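Local coordinates for DUF1436 domain-containing protein (Neisseria meningitidis, PDB 2GKP), which is of unknown function but, as a member of the CdiI family, probably serves as an immunity protein that neutralises a contact-dependent growth inhibition toxin, at residues Glu9-Glu20 and Asn110-Asn120; Leu123-Val131 and Gly158-Arg167. One frame throughout, in Å; residues are numbered along the deposited sequence.

Interaction 1 (Glu9-Glu20 and Asn110-Asn120); sequences EQDYWAGYKANE and NMMSVDIWLHN. With EDO (1,2-ethanediol), chain C.
One face of the Trp13 indole lies over Trp117: the five-membered rings form an offset stack, planes 17° apart and centroids 4.4 Å apart, while Trp117 CB sits above the Trp13 six-membered ring, 3.6 Å from its centroid, in a CH-pi contact. Tyr34 stacks on Trp13 as well. At the Trp117 edge, NE1 gives its hydrogen to Asp11 OD1 (2.8 Å), in the ring plane but on the anti side of the carboxylate and 35° out of its plane. Broad indoles suit this non-hydrogen-bonded pair; Trp13, its CG beside the backbone N (chi1 -75°), swings its indole over Trp117 CB and the Trp117 pyrrole ring. The opposite face of the sheet, carrying Tyr16, Val114 and Ile116, is largely apolar: Val114 CB meets the Tyr16 ring edge and Ile116 CD1 meets Tyr16 CB (3.9 Å), Tyr16 and Ile116 packing against Leu54 and Leu62 of helix 51-63. At one end Asn120 OD1 accepts a hydrogen bond from Glu9 N (2.6 Å); at the other, Asn110 ND2 donates one to Glu20 OE1 (3.1 Å), while Glu20 OE2 bonds to Tyr101 OH. Between them, paired backbone bonds join strands 11-18 and 112-119 in the antiparallel sheet of this alpha+beta fold.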
loop_
_atom_site.group_PDB
_atom_site.type_symbol
_atom_site.label_atom_id
_atom_site.label_comp_id
_atom_site.label_asym_id
_atom_site.label_seq_id
_atom_site.Cartn_x
_atom_site.Cartn_y
_atom_site.Cartn_z
ATOM N N GLU A 9 10.592 -16.585 -5.627
ATOM C CA GLU A 9 10.196 -17.053 -4.304
ATOM C C GLU A 9 10.057 -15.953 -3.264
ATOM O O GLU A 9 9.500 -16.212 -2.196
ATOM C CB GLU A 9 11.095 -18.199 -3.783
ATOM C CG GLU A 9 11.176 -19.429 -4.709
ATOM C CD GLU A 9 9.822 -19.945 -5.204
ATOM O OE1 GLU A 9 8.864 -20.066 -4.406
ATOM O OE2 GLU A 9 9.722 -20.252 -6.410
ATOM N N GLN A 10 10.507 -14.736 -3.584
ATOM C CA GLN A 10 10.398 -13.617 -2.635
ATOM C C GLN A 10 9.056 -12.901 -2.801
ATOM O O GLN A 10 8.553 -12.723 -3.914
ATOM C CB GLN A 10 11.553 -12.624 -2.806
ATOM C CG GLN A 10 11.752 -11.638 -1.658
ATOM C CD GLN A 10 13.053 -10.857 -1.779
ATOM O OE1 GLN A 10 14.081 -11.379 -2.286
ATOM N NE2 GLN A 10 13.032 -9.618 -1.319
ATOM N N ASP A 11 8.492 -12.545 -1.664
ATOM C CA ASP A 11 7.252 -11.777 -1.611
ATOM C C ASP A 11 7.523 -10.290 -1.527
ATOM O O ASP A 11 8.359 -9.873 -0.744
ATOM C CB ASP A 11 6.447 -12.199 -0.374
ATOM C CG ASP A 11 6.074 -13.662 -0.422
ATOM O OD1 ASP A 11 5.295 -14.041 -1.327
ATOM O OD2 ASP A 11 6.593 -14.413 0.441
ATOM N N TYR A 12 6.778 -9.509 -2.311
ATOM C CA TYR A 12 6.846 -8.061 -2.220
ATOM C C TYR A 12 5.441 -7.551 -2.008
ATOM O O TYR A 12 4.511 -7.999 -2.680
ATOM C CB TYR A 12 7.439 -7.463 -3.512
ATOM C CG TYR A 12 8.799 -8.019 -3.873
ATOM C CD1 TYR A 12 9.945 -7.336 -3.512
ATOM C CD2 TYR A 12 8.927 -9.250 -4.510
ATOM C CE1 TYR A 12 11.229 -7.850 -3.813
ATOM C CE2 TYR A 12 10.189 -9.768 -4.816
ATOM C CZ TYR A 12 11.315 -9.053 -4.460
ATOM O OH TYR A 12 12.573 -9.543 -4.756
ATOM N N TRP A 13 5.311 -6.576 -1.106
ATOM C CA TRP A 13 4.016 -6.027 -0.793
ATOM C C TRP A 13 3.999 -4.500 -0.820
ATOM O O TRP A 13 5.015 -3.840 -0.517
ATOM C CB TRP A 13 3.580 -6.488 0.599
ATOM C CG TRP A 13 3.127 -7.904 0.704
ATOM C CD1 TRP A 13 3.913 -9.018 0.828
ATOM C CD2 TRP A 13 1.769 -8.358 0.808
ATOM N NE1 TRP A 13 3.121 -10.137 0.989
ATOM C CE2 TRP A 13 1.804 -9.763 0.946
ATOM C CE3 TRP A 13 0.520 -7.714 0.748
ATOM C CZ2 TRP A 13 0.639 -10.528 1.077
ATOM C CZ3 TRP A 13 -0.634 -8.484 0.872
ATOM C CH2 TRP A 13 -0.566 -9.877 1.051
ATOM N N ALA A 14 2.814 -3.949 -1.134
ATOM C CA ALA A 14 2.621 -2.505 -1.150
ATOM C C ALA A 14 1.170 -2.192 -0.952
ATOM O O ALA A 14 0.317 -3.059 -1.047
ATOM C CB ALA A 14 3.124 -1.851 -2.489
ATOM N N GLY A 15 0.891 -0.925 -0.651
ATOM C CA GLY A 15 -0.479 -0.482 -0.481
ATOM C C GLY A 15 -0.790 0.745 -1.334
ATOM O O GLY A 15 0.108 1.530 -1.664
ATOM N N TYR A 16 -2.071 0.898 -1.635
ATOM C CA TYR A 16 -2.564 1.973 -2.499
ATOM C C TYR A 16 -3.845 2.449 -1.849
ATOM O O TYR A 16 -4.882 1.766 -1.909
ATOM C CB TYR A 16 -2.794 1.444 -3.936
ATOM C CG TYR A 16 -3.544 2.356 -4.889
ATOM C CD1 TYR A 16 -3.101 3.644 -5.161
ATOM C CD2 TYR A 16 -4.663 1.897 -5.574
ATOM C CE1 TYR A 16 -3.790 4.468 -6.079
ATOM C CE2 TYR A 16 -5.368 2.718 -6.477
ATOM C CZ TYR A 16 -4.923 3.997 -6.715
ATOM O OH TYR A 16 -5.599 4.797 -7.618
ATOM N N LYS A 17 -3.752 3.600 -1.175
ATOM C CA LYS A 17 -4.910 4.211 -0.503
ATOM C C LYS A 17 -5.381 5.445 -1.246
ATOM O O LYS A 17 -4.596 6.065 -1.967
ATOM C CB LYS A 17 -4.576 4.579 0.942
ATOM C CG LYS A 17 -4.581 3.352 1.838
ATOM C CD LYS A 17 -4.014 3.650 3.197
ATOM C CE LYS A 17 -4.336 2.529 4.208
ATOM N NZ LYS A 17 -3.781 1.217 3.742
ATOM N N ALA A 18 -6.665 5.801 -1.100
ATOM C CA ALA A 18 -7.205 6.945 -1.854
ATOM C C ALA A 18 -8.309 7.563 -1.089
ATOM O O ALA A 18 -9.209 6.851 -0.636
ATOM C CB ALA A 18 -7.748 6.493 -3.220
ATOM N N ASN A 19 -8.286 8.887 -0.989
ATOM C CA ASN A 19 -9.428 9.614 -0.431
ATOM C C ASN A 19 -9.798 10.747 -1.369
ATOM O O ASN A 19 -9.380 10.733 -2.538
ATOM C CB ASN A 19 -9.185 10.021 1.054
ATOM C CG ASN A 19 -8.108 11.093 1.246
ATOM O OD1 ASN A 19 -7.720 11.422 2.410
ATOM N ND2 ASN A 19 -7.655 11.679 0.146
ATOM N N GLU A 20 -10.594 11.703 -0.896
ATOM C CA GLU A 20 -11.028 12.730 -1.829
ATOM C C GLU A 20 -9.932 13.731 -2.191
ATOM O O GLU A 20 -10.164 14.609 -3.040
ATOM C CB GLU A 20 -12.282 13.478 -1.313
ATOM C CG GLU A 20 -12.046 14.493 -0.169
ATOM C CD GLU A 20 -11.773 13.879 1.188
ATOM O OE1 GLU A 20 -11.915 12.632 1.353
ATOM O OE2 GLU A 20 -11.444 14.684 2.096
ATOM N N ASN A 110 -13.109 9.142 3.988
ATOM C CA ASN A 110 -13.430 8.545 2.688
ATOM C C ASN A 110 -12.283 7.722 2.133
ATOM O O ASN A 110 -12.201 7.497 0.902
ATOM C CB ASN A 110 -13.799 9.632 1.691
ATOM C CG ASN A 110 -14.959 10.483 2.186
ATOM O OD1 ASN A 110 -16.016 9.955 2.521
ATOM N ND2 ASN A 110 -14.777 11.798 2.218
HETATM N N MSE A 111 -11.378 7.307 3.031
HETATM C CA MSE A 111 -10.161 6.630 2.584
HETATM C C MSE A 111 -10.441 5.158 2.267
HETATM O O MSE A 111 -10.856 4.390 3.121
HETATM C CB MSE A 111 -9.022 6.786 3.584
HETATM C CG MSE A 111 -7.709 6.244 3.073
HETATM SE SE MSE A 111 -6.276 6.478 4.352
HETATM C CE MSE A 111 -5.985 8.389 4.184
HETATM N N MSE A 112 -10.207 4.806 1.004
HETATM C CA MSE A 112 -10.253 3.420 0.555
HETATM C C MSE A 112 -8.845 2.838 0.521
HETATM O O MSE A 112 -7.855 3.589 0.482
HETATM C CB MSE A 112 -10.897 3.366 -0.845
HETATM C CG MSE A 112 -12.256 4.081 -0.909
HETATM SE SE MSE A 112 -13.587 3.101 0.167
HETATM C CE MSE A 112 -15.206 3.499 -0.726
ATOM N N SER A 113 -8.754 1.506 0.497
ATOM C CA SER A 113 -7.438 0.857 0.555
ATOM C C SER A 113 -7.361 -0.402 -0.316
ATOM O O SER A 113 -8.220 -1.268 -0.226
ATOM C CB SER A 113 -7.165 0.422 1.998
ATOM O OG SER A 113 -5.801 0.012 2.112
ATOM N N VAL A 114 -6.300 -0.485 -1.126
ATOM C CA VAL A 114 -6.020 -1.641 -1.955
ATOM C C VAL A 114 -4.661 -2.155 -1.518
ATOM O O VAL A 114 -3.753 -1.357 -1.275
ATOM C CB VAL A 114 -5.992 -1.179 -3.456
ATOM C CG1 VAL A 114 -5.341 -2.213 -4.357
ATOM C CG2 VAL A 114 -7.373 -0.833 -4.000
ATOM N N ASP A 115 -4.504 -3.476 -1.440
ATOM C CA ASP A 115 -3.215 -4.123 -1.133
ATOM C C ASP A 115 -2.655 -4.762 -2.393
ATOM O O ASP A 115 -3.423 -5.244 -3.201
ATOM C CB ASP A 115 -3.368 -5.236 -0.069
ATOM C CG ASP A 115 -3.738 -4.713 1.313
ATOM O OD1 ASP A 115 -3.742 -3.484 1.559
ATOM O OD2 ASP A 115 -3.997 -5.576 2.184
ATOM N N ILE A 116 -1.340 -4.788 -2.528
ATOM C CA ILE A 116 -0.737 -5.448 -3.716
ATOM C C ILE A 116 0.315 -6.404 -3.214
ATOM O O ILE A 116 1.189 -6.032 -2.399
ATOM C CB ILE A 116 -0.061 -4.420 -4.689
ATOM C CG1 ILE A 116 -1.082 -3.366 -5.137
ATOM C CG2 ILE A 116 0.487 -5.142 -5.905
ATOM C CD1 ILE A 116 -1.022 -2.058 -4.313
ATOM N N TRP A 117 0.198 -7.659 -3.698
ATOM C CA TRP A 117 1.156 -8.717 -3.374
ATOM C C TRP A 117 1.770 -9.262 -4.667
ATOM O O TRP A 117 1.039 -9.685 -5.541
ATOM C CB TRP A 117 0.456 -9.829 -2.599
ATOM C CG TRP A 117 1.310 -11.069 -2.417
ATOM C CD1 TRP A 117 2.642 -11.139 -2.087
ATOM C CD2 TRP A 117 0.860 -12.419 -2.553
ATOM N NE1 TRP A 117 3.039 -12.458 -1.984
ATOM C CE2 TRP A 117 1.967 -13.258 -2.283
ATOM C CE3 TRP A 117 -0.378 -13.001 -2.880
ATOM C CZ2 TRP A 117 1.872 -14.650 -2.308
ATOM C CZ3 TRP A 117 -0.460 -14.395 -2.947
ATOM C CH2 TRP A 117 0.659 -15.204 -2.635
ATOM N N LEU A 118 3.098 -9.157 -4.786
ATOM C CA LEU A 118 3.826 -9.738 -5.919
ATOM C C LEU A 118 4.611 -10.964 -5.475
ATOM O O LEU A 118 5.349 -10.910 -4.512
ATOM C CB LEU A 118 4.820 -8.706 -6.441
ATOM C CG LEU A 118 5.781 -9.162 -7.567
ATOM C CD1 LEU A 118 5.009 -9.570 -8.805
ATOM C CD2 LEU A 118 6.727 -8.014 -7.887
ATOM N N HIS A 119 4.479 -12.042 -6.233
ATOM C CA HIS A 119 5.190 -13.283 -5.925
ATOM C C HIS A 119 5.328 -14.064 -7.218
ATOM O O HIS A 119 4.325 -14.325 -7.888
ATOM C CB HIS A 119 4.405 -14.110 -4.900
ATOM C CG HIS A 119 5.082 -15.388 -4.522
ATOM N ND1 HIS A 119 4.765 -16.601 -5.090
ATOM C CD2 HIS A 119 6.089 -15.626 -3.653
ATOM C CE1 HIS A 119 5.529 -17.542 -4.557
ATOM N NE2 HIS A 119 6.351 -16.976 -3.693
ATOM N N ASN A 120 6.573 -14.381 -7.593
ATOM C CA ASN A 120 6.863 -15.099 -8.836
ATOM C C ASN A 120 6.107 -14.539 -10.033
ATOM O O ASN A 120 5.497 -15.264 -10.838
ATOM C CB ASN A 120 6.591 -16.597 -8.659
ATOM C CG ASN A 120 7.549 -17.250 -7.668
ATOM O OD1 ASN A 120 8.593 -16.692 -7.321
ATOM N ND2 ASN A 120 7.179 -18.437 -7.183
HETATM C C1 EDO C . -7.009 -4.341 0.744
HETATM O O1 EDO C . -7.302 -5.748 0.824
HETATM C C2 EDO C . -6.904 -3.779 2.166
HETATM O O2 EDO C . -5.990 -2.687 2.328
HETATM O O HOH W 1 7.321 -18.781 -1.342
HETATM O O HOH W 2 8.845 -12.844 -6.439
HETATM O O HOH W 3 -11.171 11.161 3.587
#

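Interaction 2 (Leu123-Val131 and Gly158-Arg167); sequences LKISPSRHV and GLKLALSRCR. With EDO (1,2-ethanediol), chain C.
Ala162 presents a small methyl to Ile125, whose CG2 sits between two helix side chains, 3.6 Å from Ala162 CB and 3.8 Å from Leu159 CD2. The Ile125 and Leu159 side chains cross at about a right angle, and Ile125 CD1 lies 4.3 Å from Gly158 C, beside helix backbone. The beta-branched isoleucine is thus set between the small alanine and the leucine branch. Further along, the Pro127 ring is the next bump: its CB rests 3.4 Å from Ala162 O and also touches Arg165 CB and Cys166 SG. The compact thiol of Cys166 fits beside Pro127 and takes a weak hydrogen bond from Ser128 N (3.5 Å to SG). This is helix-on-sheet packing: the C-terminal helix 152-164 lies over strand 122-132, the short axes of its end and of strand 123-126 approaching to 8.3 Å at 31°. Beyond the helix the chain straightens and pairs with the strand through its backbone, Arg167 N giving to Ser128 O (3.0 Å) and His130 N to Arg167 O. The terminal carboxylate therefore has one oxygen held by a backbone amide, while OXT forms a salt bridge with Arg129 NH1 (2.8 Å), lying in the guanidinium plane. A bend in the Arg129 chain at chi2 (68°) turns this long side chain back to the chain end. Arg167 turns its own guanidinium the other way, NH1 donating to both Ser164 O and Cys166 O.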
loop_
_atom_site.group_PDB
_atom_site.type_symbol
_atom_site.label_atom_id
_atom_site.label_comp_id
_atom_site.label_asym_id
_atom_site.label_seq_id
_atom_site.Cartn_x
_atom_site.Cartn_y
_atom_site.Cartn_z
ATOM N N LEU A 123 0.861 -10.601 -9.766
ATOM C CA LEU A 123 0.383 -9.448 -8.977
ATOM C C LEU A 123 -1.050 -9.687 -8.515
ATOM O O LEU A 123 -1.963 -9.744 -9.355
ATOM C CB LEU A 123 0.429 -8.169 -9.820
ATOM C CG LEU A 123 1.825 -7.671 -10.116
ATOM C CD1 LEU A 123 1.768 -6.742 -11.316
ATOM C CD2 LEU A 123 2.347 -6.936 -8.875
ATOM N N LYS A 124 -1.265 -9.808 -7.201
ATOM C CA LYS A 124 -2.601 -9.906 -6.630
ATOM C C LYS A 124 -2.976 -8.511 -6.075
ATOM O O LYS A 124 -2.336 -8.030 -5.129
ATOM C CB LYS A 124 -2.633 -10.964 -5.518
ATOM C CG LYS A 124 -4.019 -11.165 -4.847
ATOM C CD LYS A 124 -3.926 -12.255 -3.799
ATOM C CE LYS A 124 -5.209 -12.474 -3.031
ATOM N NZ LYS A 124 -4.964 -13.606 -2.129
ATOM N N ILE A 125 -3.983 -7.883 -6.691
ATOM C CA ILE A 125 -4.360 -6.510 -6.325
ATOM C C ILE A 125 -5.748 -6.590 -5.689
ATOM O O ILE A 125 -6.715 -6.914 -6.364
ATOM C CB ILE A 125 -4.336 -5.562 -7.546
ATOM C CG1 ILE A 125 -2.983 -5.648 -8.310
ATOM C CG2 ILE A 125 -4.647 -4.148 -7.132
ATOM C CD1 ILE A 125 -2.985 -4.935 -9.715
ATOM N N SER A 126 -5.821 -6.332 -4.389
ATOM C CA SER A 126 -7.020 -6.671 -3.613
ATOM C C SER A 126 -7.706 -5.437 -3.068
ATOM O O SER A 126 -7.088 -4.650 -2.349
ATOM C CB SER A 126 -6.647 -7.525 -2.410
ATOM O OG SER A 126 -6.076 -8.772 -2.802
ATOM N N PRO A 127 -8.994 -5.286 -3.377
ATOM C CA PRO A 127 -9.789 -4.189 -2.819
ATOM C C PRO A 127 -10.162 -4.508 -1.368
ATOM O O PRO A 127 -9.807 -5.570 -0.850
ATOM C CB PRO A 127 -11.025 -4.180 -3.723
ATOM C CG PRO A 127 -11.170 -5.637 -4.096
ATOM C CD PRO A 127 -9.782 -6.153 -4.271
ATOM N N SER A 128 -10.902 -3.631 -0.722
ATOM C CA SER A 128 -11.255 -3.840 0.693
ATOM C C SER A 128 -12.513 -3.096 1.012
ATOM O O SER A 128 -12.987 -2.281 0.219
ATOM C CB SER A 128 -10.145 -3.342 1.620
ATOM O OG SER A 128 -10.047 -1.931 1.563
ATOM N N ARG A 129 -13.038 -3.396 2.198
ATOM C CA ARG A 129 -14.112 -2.620 2.832
ATOM C C ARG A 129 -13.524 -1.749 3.954
ATOM O O ARG A 129 -12.796 -2.235 4.847
ATOM C CB ARG A 129 -15.184 -3.581 3.433
ATOM C CG ARG A 129 -16.119 -2.932 4.470
ATOM C CD ARG A 129 -17.081 -1.877 3.899
ATOM N NE ARG A 129 -17.859 -1.388 5.019
ATOM C CZ ARG A 129 -18.320 -0.145 5.159
ATOM N NH1 ARG A 129 -18.151 0.759 4.222
ATOM N NH2 ARG A 129 -18.949 0.190 6.274
ATOM N N HIS A 130 -13.867 -0.471 3.924
ATOM C CA HIS A 130 -13.481 0.476 4.968
ATOM C C HIS A 130 -14.411 0.266 6.160
ATOM O O HIS A 130 -15.369 1.016 6.403
ATOM C CB HIS A 130 -13.588 1.887 4.413
ATOM C CG HIS A 130 -12.994 2.915 5.308
ATOM N ND1 HIS A 130 -13.189 4.260 5.095
ATOM C CD2 HIS A 130 -12.165 2.816 6.379
ATOM C CE1 HIS A 130 -12.531 4.943 6.020
ATOM N NE2 HIS A 130 -11.907 4.090 6.814
ATOM N N VAL A 131 -14.105 -0.772 6.926
ATOM C CA VAL A 131 -14.976 -1.267 7.966
ATOM C C VAL A 131 -14.964 -0.409 9.226
ATOM O O VAL A 131 -15.971 -0.297 9.925
ATOM C CB VAL A 131 -14.624 -2.749 8.302
ATOM C CG1 VAL A 131 -13.158 -2.896 8.728
ATOM C CG2 VAL A 131 -15.499 -3.308 9.410
ATOM N N GLY A 158 -5.263 -1.718 -13.732
ATOM C CA GLY A 158 -5.775 -2.720 -12.817
ATOM C C GLY A 158 -5.836 -2.167 -11.402
ATOM O O GLY A 158 -6.730 -2.511 -10.639
ATOM N N LEU A 159 -4.932 -1.264 -11.056
ATOM C CA LEU A 159 -5.009 -0.615 -9.735
ATOM C C LEU A 159 -6.268 0.223 -9.591
ATOM O O LEU A 159 -6.946 0.178 -8.544
ATOM C CB LEU A 159 -3.778 0.258 -9.474
ATOM C CG LEU A 159 -2.508 -0.597 -9.339
ATOM C CD1 LEU A 159 -1.264 0.201 -9.703
ATOM C CD2 LEU A 159 -2.425 -1.105 -7.921
ATOM N N LYS A 160 -6.570 1.007 -10.631
ATOM C CA LYS A 160 -7.754 1.860 -10.604
ATOM C C LYS A 160 -9.022 1.004 -10.571
ATOM O O LYS A 160 -10.007 1.352 -9.896
ATOM C CB LYS A 160 -7.738 2.795 -11.827
ATOM C CG LYS A 160 -6.696 3.867 -11.659
ATOM C CD LYS A 160 -6.850 4.972 -12.699
ATOM C CE LYS A 160 -5.648 5.906 -12.729
ATOM N NZ LYS A 160 -5.788 6.943 -13.835
ATOM N N LEU A 161 -8.997 -0.120 -11.275
ATOM C CA LEU A 161 -10.106 -1.053 -11.272
ATOM C C LEU A 161 -10.322 -1.601 -9.869
ATOM O O LEU A 161 -11.467 -1.652 -9.362
ATOM C CB LEU A 161 -9.858 -2.199 -12.254
ATOM C CG LEU A 161 -10.911 -3.302 -12.337
ATOM C CD1 LEU A 161 -12.297 -2.739 -12.732
ATOM C CD2 LEU A 161 -10.508 -4.402 -13.305
ATOM N N ALA A 162 -9.234 -2.009 -9.209
ATOM C CA ALA A 162 -9.395 -2.523 -7.868
ATOM C C ALA A 162 -9.922 -1.438 -6.925
ATOM O O ALA A 162 -10.763 -1.729 -6.071
ATOM C CB ALA A 162 -8.079 -3.096 -7.342
ATOM N N LEU A 163 -9.416 -0.206 -7.043
ATOM C CA LEU A 163 -9.940 0.888 -6.216
ATOM C C LEU A 163 -11.459 1.052 -6.437
ATOM O O LEU A 163 -12.230 1.269 -5.477
ATOM C CB LEU A 163 -9.162 2.173 -6.512
ATOM C CG LEU A 163 -9.761 3.409 -5.882
ATOM C CD1 LEU A 163 -9.589 3.257 -4.427
ATOM C CD2 LEU A 163 -8.995 4.642 -6.361
ATOM N N SER A 164 -11.906 0.949 -7.700
ATOM C CA SER A 164 -13.342 1.070 -7.989
ATOM C C SER A 164 -14.202 0.007 -7.311
ATOM O O SER A 164 -15.410 0.179 -7.114
ATOM C CB SER A 164 -13.594 1.093 -9.517
ATOM O OG SER A 164 -13.537 -0.211 -10.047
ATOM N N ARG A 165 -13.573 -1.101 -6.938
ATOM C CA ARG A 165 -14.241 -2.193 -6.248
ATOM C C ARG A 165 -14.237 -2.045 -4.710
ATOM O O ARG A 165 -14.923 -2.813 -4.014
ATOM C CB ARG A 165 -13.613 -3.540 -6.652
ATOM C CG ARG A 165 -13.888 -3.869 -8.126
ATOM C CD ARG A 165 -13.185 -5.165 -8.517
ATOM N NE ARG A 165 -13.395 -5.494 -9.916
ATOM C CZ ARG A 165 -12.785 -6.504 -10.527
ATOM N NH1 ARG A 165 -11.893 -7.252 -9.863
ATOM N NH2 ARG A 165 -13.023 -6.720 -11.804
ATOM N N CYS A 166 -13.520 -1.060 -4.178
ATOM C CA CYS A 166 -13.505 -0.865 -2.742
ATOM C C CYS A 166 -14.834 -0.328 -2.264
ATOM O O CYS A 166 -15.557 0.310 -3.018
ATOM C CB CYS A 166 -12.396 0.129 -2.371
ATOM S SG CYS A 166 -10.719 -0.573 -2.508
ATOM N N ARG A 167 -15.178 -0.601 -1.013
ATOM C CA ARG A 167 -16.458 -0.198 -0.438
ATOM C C ARG A 167 -16.247 0.303 0.957
ATOM O O ARG A 167 -15.136 0.184 1.501
ATOM C CB ARG A 167 -17.402 -1.383 -0.416
ATOM C CG ARG A 167 -17.862 -1.841 -1.804
ATOM C CD ARG A 167 -18.673 -0.756 -2.541
ATOM N NE ARG A 167 -19.186 -1.218 -3.837
ATOM C CZ ARG A 167 -18.542 -1.076 -5.002
ATOM N NH1 ARG A 167 -17.345 -0.494 -5.052
ATOM N NH2 ARG A 167 -19.099 -1.542 -6.126
ATOM O OXT ARG A 167 -17.203 0.842 1.547
HETATM C C1 EDO C . -7.009 -4.341 0.744
HETATM O O1 EDO C . -7.302 -5.748 0.824
HETATM C C2 EDO C . -6.904 -3.779 2.166
HETATM O O2 EDO C . -5.990 -2.687 2.328
#

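Interactions 1 and 2 have centres 9 Å apart and meet along the border between strands 112-119 and 122-132, neighbours in one antiparallel sheet. Ser113 O lies 2.6 Å from Ser128 OG, a probable hydrogen bond, and Trp117 O lies 2.8 Å from Lys124 N, probably another. On the apolar side Val114, beside the Ile116 that packs on helix 51-63, touches both Ile125 (Val114 CG1 to Ile125 CG2, 3.5 Å) and Cys166. A 1,2-ethanediol, probably from the crystallisation liquor, bridges both: its O2 donates to Asp115 OD1 and its O1 to Pro127 O. A bound sodium ion is about 3 Å from the Lys17 side chain but about 10 Å from that of Ser128.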